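Local atomic coordinates of ubiquinol-cytochrome C chaperone (Brucella abortus NCTC 8038, PDB entry 6RWT), a protein that probably acts as a chaperone in assembly of respiratory complex III, as its homolog Cbp3 does for newly synthesized cytochrome b in mitochondria. Residues Q36-M49 with N134-L148. Residues are numbered along the deposited sequence; the frame is centred on the assembly and turned at random. Where two conformers were deposited one is given.
Sequences QFQVPDTPLGRYEM and NIRPDLEFWPHACYL
Phe37 fills the closely packed end of this contact, between His144 and the start of helix 145-161. Its ring carries Tyr147 CB over one face, 4.2 Å from the ring centroid. The Phe37 and Tyr147 rings meet obliquely, with planes 45° apart. The His144 ring lies near parallel to that of Phe37 but slid aside, and its own face receives Phe37 CA in a CH-pi contact. The Phe37 carbonyl takes the indole N-H: Trp142 NE1 lies 2.9 Å from Phe37 O, in the plane of the indole. Trp142 CG lies opposite the backbone N (chi1 180°), which carries the indole N-H to this carbonyl. Val39 CG2 sits at the indole edge, near its plane, against CZ2 and CH2. The contact joins the loop before helix 43-61 and that helix's first turns to the connection between helices 124-135 and 145-161, with the ends of both. Ile135 continues the apolar seam, with CD1 3.6 Å from Met49 CE and CG2 4.0 Å from Val39 CG1. Beside it a water donates to buried Glu48 OE2 and to Asn134 O; the water oxygen is 2.6 Å from Asn134 O. Glu48 also pairs with Arg111 of helix 100-120, whose carbonyl accepts from Asn134 ND2.

The outer side is looser and more polar. Gln38 O, 3.0 Å from Arg136 NH1, accepts its hydrogen bond 23° out of the guanidinium plane. Arg136 CG lies over the indole centre; beyond it, bends at chi2 and chi3 bring NH1 to Gln38 O. Asp138 fixes the guanidinium side-on, through NE and NH2. At the margin a water bridges Gln36 NE2 and His144 NE2, while Gln36 OE1 accepts from Arg32 NE.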
# COMPACT_ATOMS: atom_id res chain seq x y z
N GLN A 36 -12.27 12.69 -9.84
CA GLN A 36 -13.64 12.46 -9.38
C GLN A 36 -13.78 12.25 -7.86
O GLN A 36 -14.67 12.83 -7.25
CB GLN A 36 -14.31 11.30 -10.13
CG GLN A 36 -15.79 11.13 -9.77
CD GLN A 36 -16.49 10.04 -10.57
OE1 GLN A 36 -15.86 9.24 -11.26
NE2 GLN A 36 -17.82 10.01 -10.46
N PHE A 37 -12.89 11.45 -7.26
CA PHE A 37 -13.07 11.05 -5.85
C PHE A 37 -12.66 12.13 -4.83
O PHE A 37 -12.95 11.99 -3.65
CB PHE A 37 -12.33 9.74 -5.52
CG PHE A 37 -12.86 8.50 -6.21
CD1 PHE A 37 -13.93 8.52 -7.12
CD2 PHE A 37 -12.23 7.27 -5.96
CE1 PHE A 37 -14.36 7.36 -7.73
CE2 PHE A 37 -12.67 6.11 -6.58
CZ PHE A 37 -13.74 6.15 -7.46
N GLN A 38 -11.96 13.18 -5.29
CA GLN A 38 -11.54 14.30 -4.44
C GLN A 38 -10.55 13.91 -3.32
O GLN A 38 -10.53 14.54 -2.25
CB GLN A 38 -12.76 15.06 -3.87
CG GLN A 38 -13.72 15.58 -4.94
CD GLN A 38 -13.10 16.60 -5.87
OE1 GLN A 38 -13.32 16.55 -7.09
NE2 GLN A 38 -12.32 17.54 -5.33
N VAL A 39 -9.72 12.90 -3.57
CA VAL A 39 -8.52 12.69 -2.75
C VAL A 39 -7.59 13.89 -3.01
O VAL A 39 -7.36 14.24 -4.17
CB VAL A 39 -7.79 11.35 -3.06
CG1 VAL A 39 -6.50 11.25 -2.25
CG2 VAL A 39 -8.69 10.16 -2.76
N PRO A 40 -7.08 14.55 -1.95
CA PRO A 40 -6.25 15.73 -2.20
C PRO A 40 -4.96 15.41 -2.97
O PRO A 40 -4.28 14.44 -2.64
CB PRO A 40 -5.93 16.24 -0.78
CG PRO A 40 -6.97 15.62 0.10
CD PRO A 40 -7.26 14.29 -0.51
N ASP A 41 -4.64 16.20 -4.00
CA ASP A 41 -3.39 16.02 -4.76
C ASP A 41 -2.31 16.87 -4.08
O ASP A 41 -1.89 17.91 -4.60
CB ASP A 41 -3.59 16.40 -6.24
CG ASP A 41 -2.42 15.98 -7.13
OD1 ASP A 41 -1.40 15.46 -6.62
OD2 ASP A 41 -2.54 16.17 -8.37
N THR A 42 -1.89 16.38 -2.91
CA THR A 42 -0.98 17.08 -2.00
C THR A 42 0.03 16.07 -1.48
O THR A 42 -0.17 14.86 -1.63
CB THR A 42 -1.76 17.69 -0.81
OG1 THR A 42 -2.30 16.63 -0.01
CG2 THR A 42 -2.89 18.62 -1.31
N PRO A 43 1.13 16.54 -0.87
CA PRO A 43 2.07 15.56 -0.29
C PRO A 43 1.40 14.52 0.63
O PRO A 43 1.68 13.31 0.51
CB PRO A 43 3.07 16.45 0.45
CG PRO A 43 3.12 17.69 -0.40
CD PRO A 43 1.70 17.91 -0.85
N LEU A 44 0.51 14.97 1.51
CA LEU A 44 -0.19 14.05 2.40
C LEU A 44 -1.21 13.14 1.68
O LEU A 44 -1.30 11.95 1.97
CB LEU A 44 -0.86 14.80 3.57
CG LEU A 44 -1.48 13.92 4.67
CD1 LEU A 44 -0.52 12.87 5.22
CD2 LEU A 44 -2.02 14.80 5.79
N GLY A 45 -1.98 13.70 0.74
CA GLY A 45 -2.97 12.89 0.01
C GLY A 45 -2.34 11.81 -0.86
O GLY A 45 -2.85 10.67 -0.93
N ARG A 46 -1.23 12.15 -1.52
CA ARG A 46 -0.46 11.16 -2.29
C ARG A 46 0.12 10.05 -1.38
O ARG A 46 0.12 8.86 -1.75
CB ARG A 46 0.63 11.84 -3.13
CG ARG A 46 0.08 12.76 -4.22
CD ARG A 46 1.13 13.29 -5.18
NE ARG A 46 2.10 14.21 -4.57
CZ ARG A 46 1.97 15.54 -4.49
NH1 ARG A 46 0.90 16.19 -4.95
NH2 ARG A 46 2.95 16.24 -3.92
N TYR A 47 0.59 10.43 -0.18
CA TYR A 47 0.99 9.45 0.84
C TYR A 47 -0.19 8.51 1.22
O TYR A 47 0.01 7.29 1.39
CB TYR A 47 1.61 10.12 2.09
CG TYR A 47 1.70 9.16 3.26
CD1 TYR A 47 2.81 8.32 3.42
CD2 TYR A 47 0.63 9.01 4.16
CE1 TYR A 47 2.87 7.40 4.46
CE2 TYR A 47 0.68 8.08 5.19
CZ TYR A 47 1.80 7.28 5.35
OH TYR A 47 1.84 6.35 6.36
N GLU A 48 -1.40 9.06 1.37
CA GLU A 48 -2.55 8.22 1.74
C GLU A 48 -2.80 7.15 0.66
O GLU A 48 -3.10 6.00 0.98
CB GLU A 48 -3.83 9.04 2.00
CG GLU A 48 -3.81 9.99 3.20
CD GLU A 48 -3.53 9.32 4.55
OE1 GLU A 48 -3.76 8.10 4.70
OE2 GLU A 48 -3.09 10.03 5.49
N MET A 49 -2.66 7.52 -0.61
CA MET A 49 -2.84 6.54 -1.69
C MET A 49 -1.68 5.52 -1.74
O MET A 49 -1.93 4.31 -1.91
CB MET A 49 -3.04 7.22 -3.05
CG MET A 49 -4.36 8.00 -3.20
SD MET A 49 -5.85 6.99 -2.99
CE MET A 49 -6.20 7.28 -1.27
N ASN A 134 -9.01 8.88 7.70
CA ASN A 134 -7.61 8.98 7.28
C ASN A 134 -7.36 10.00 6.15
O ASN A 134 -6.33 10.68 6.17
CB ASN A 134 -7.05 7.60 6.85
CG ASN A 134 -6.80 6.66 8.04
OD1 ASN A 134 -6.89 7.05 9.21
ND2 ASN A 134 -6.51 5.41 7.72
N ILE A 135 -8.29 10.09 5.20
CA ILE A 135 -8.06 10.84 3.95
C ILE A 135 -8.80 12.19 3.86
O ILE A 135 -8.22 13.17 3.39
CB ILE A 135 -8.40 9.97 2.71
CG1 ILE A 135 -7.62 8.65 2.77
CG2 ILE A 135 -8.08 10.72 1.41
CD1 ILE A 135 -8.07 7.58 1.79
N ARG A 136 -10.07 12.25 4.29
CA ARG A 136 -10.86 13.49 4.27
C ARG A 136 -11.51 13.78 5.64
O ARG A 136 -12.74 13.90 5.74
CB ARG A 136 -11.92 13.46 3.16
CG ARG A 136 -11.38 13.46 1.73
CD ARG A 136 -10.54 14.70 1.40
NE ARG A 136 -11.23 15.96 1.69
CZ ARG A 136 -12.04 16.61 0.84
NH1 ARG A 136 -12.27 16.15 -0.38
NH2 ARG A 136 -12.61 17.75 1.23
N PRO A 137 -10.68 13.93 6.69
CA PRO A 137 -11.20 14.23 8.04
C PRO A 137 -11.89 15.59 8.17
O PRO A 137 -12.67 15.79 9.11
CB PRO A 137 -9.94 14.19 8.91
CG PRO A 137 -8.83 14.55 7.99
CD PRO A 137 -9.20 13.89 6.69
N ASP A 138 -11.60 16.50 7.24
CA ASP A 138 -12.31 17.78 7.15
C ASP A 138 -13.81 17.68 6.79
O ASP A 138 -14.54 18.65 6.99
CB ASP A 138 -11.61 18.70 6.13
CG ASP A 138 -11.58 18.11 4.72
OD1 ASP A 138 -11.02 17.01 4.54
OD2 ASP A 138 -12.11 18.76 3.79
N LEU A 139 -14.26 16.54 6.26
CA LEU A 139 -15.67 16.31 5.90
C LEU A 139 -16.33 15.32 6.85
O LEU A 139 -15.81 14.22 7.03
CB LEU A 139 -15.76 15.72 4.48
CG LEU A 139 -15.10 16.47 3.33
CD1 LEU A 139 -15.22 15.63 2.06
CD2 LEU A 139 -15.75 17.83 3.12
N GLU A 140 -17.48 15.68 7.42
CA GLU A 140 -18.24 14.70 8.22
C GLU A 140 -18.89 13.64 7.33
O GLU A 140 -19.08 12.50 7.77
CB GLU A 140 -19.29 15.38 9.12
CG GLU A 140 -19.68 14.52 10.32
CD GLU A 140 -20.70 15.18 11.24
OE1 GLU A 140 -20.57 16.39 11.53
OE2 GLU A 140 -21.63 14.48 11.69
N PHE A 141 -19.22 14.00 6.09
CA PHE A 141 -19.61 13.04 5.06
C PHE A 141 -18.80 13.26 3.77
O PHE A 141 -18.82 14.36 3.22
CB PHE A 141 -21.11 13.13 4.76
CG PHE A 141 -21.57 12.18 3.69
CD1 PHE A 141 -21.59 10.81 3.94
CD2 PHE A 141 -21.95 12.64 2.43
CE1 PHE A 141 -21.99 9.91 2.95
CE2 PHE A 141 -22.36 11.75 1.45
CZ PHE A 141 -22.39 10.39 1.71
N TRP A 142 -18.11 12.22 3.31
CA TRP A 142 -17.35 12.24 2.06
C TRP A 142 -18.12 11.44 1.00
O TRP A 142 -18.16 10.22 1.09
CB TRP A 142 -15.96 11.64 2.28
CG TRP A 142 -15.04 11.58 1.07
CD1 TRP A 142 -15.14 12.31 -0.08
CD2 TRP A 142 -13.85 10.78 0.93
NE1 TRP A 142 -14.11 12.00 -0.94
CE2 TRP A 142 -13.30 11.06 -0.34
CE3 TRP A 142 -13.21 9.85 1.76
CZ2 TRP A 142 -12.13 10.44 -0.80
CZ3 TRP A 142 -12.05 9.24 1.30
CH2 TRP A 142 -11.52 9.54 0.03
N PRO A 143 -18.75 12.13 0.01
CA PRO A 143 -19.59 11.44 -0.99
C PRO A 143 -18.95 10.26 -1.72
O PRO A 143 -19.66 9.31 -2.06
CB PRO A 143 -19.93 12.55 -1.99
CG PRO A 143 -19.90 13.80 -1.18
CD PRO A 143 -18.83 13.60 -0.14
N HIS A 144 -17.63 10.31 -1.95
CA HIS A 144 -16.93 9.25 -2.70
C HIS A 144 -16.22 8.18 -1.85
O HIS A 144 -15.56 7.30 -2.40
CB HIS A 144 -15.96 9.90 -3.70
CG HIS A 144 -16.65 10.71 -4.76
ND1 HIS A 144 -16.86 12.06 -4.64
CD2 HIS A 144 -17.21 10.34 -5.94
CE1 HIS A 144 -17.50 12.50 -5.71
NE2 HIS A 144 -17.72 11.48 -6.51
N ALA A 145 -16.38 8.23 -0.52
CA ALA A 145 -15.78 7.21 0.37
C ALA A 145 -16.24 5.78 0.07
O ALA A 145 -15.44 4.86 0.09
CB ALA A 145 -16.03 7.55 1.83
N CYS A 146 -17.53 5.60 -0.20
CA CYS A 146 -18.08 4.28 -0.55
C CYS A 146 -17.59 3.76 -1.91
O CYS A 146 -17.48 2.55 -2.12
CB CYS A 146 -19.60 4.30 -0.49
SG CYS A 146 -20.25 4.51 1.19
N TYR A 147 -17.31 4.68 -2.84
CA TYR A 147 -16.69 4.35 -4.14
C TYR A 147 -15.25 3.82 -3.96
O TYR A 147 -14.87 2.79 -4.54
CB TYR A 147 -16.61 5.60 -5.04
CG TYR A 147 -17.58 5.67 -6.19
CD1 TYR A 147 -17.30 5.01 -7.39
CD2 TYR A 147 -18.74 6.45 -6.12
CE1 TYR A 147 -18.16 5.09 -8.47
CE2 TYR A 147 -19.61 6.53 -7.20
CZ TYR A 147 -19.31 5.85 -8.38
OH TYR A 147 -20.16 5.92 -9.46
N LEU A 148 -14.46 4.54 -3.17
CA LEU A 148 -13.09 4.12 -2.89
C LEU A 148 -13.09 2.79 -2.12
O LEU A 148 -12.28 1.90 -2.41
CB LEU A 148 -12.33 5.21 -2.11
CG LEU A 148 -10.85 4.93 -1.81
CD1 LEU A 148 -10.05 4.62 -3.07
CD2 LEU A 148 -10.21 6.09 -1.05
O HOH W 1 -19.24 11.71 -8.87
O HOH W 2 -4.51 12.44 5.47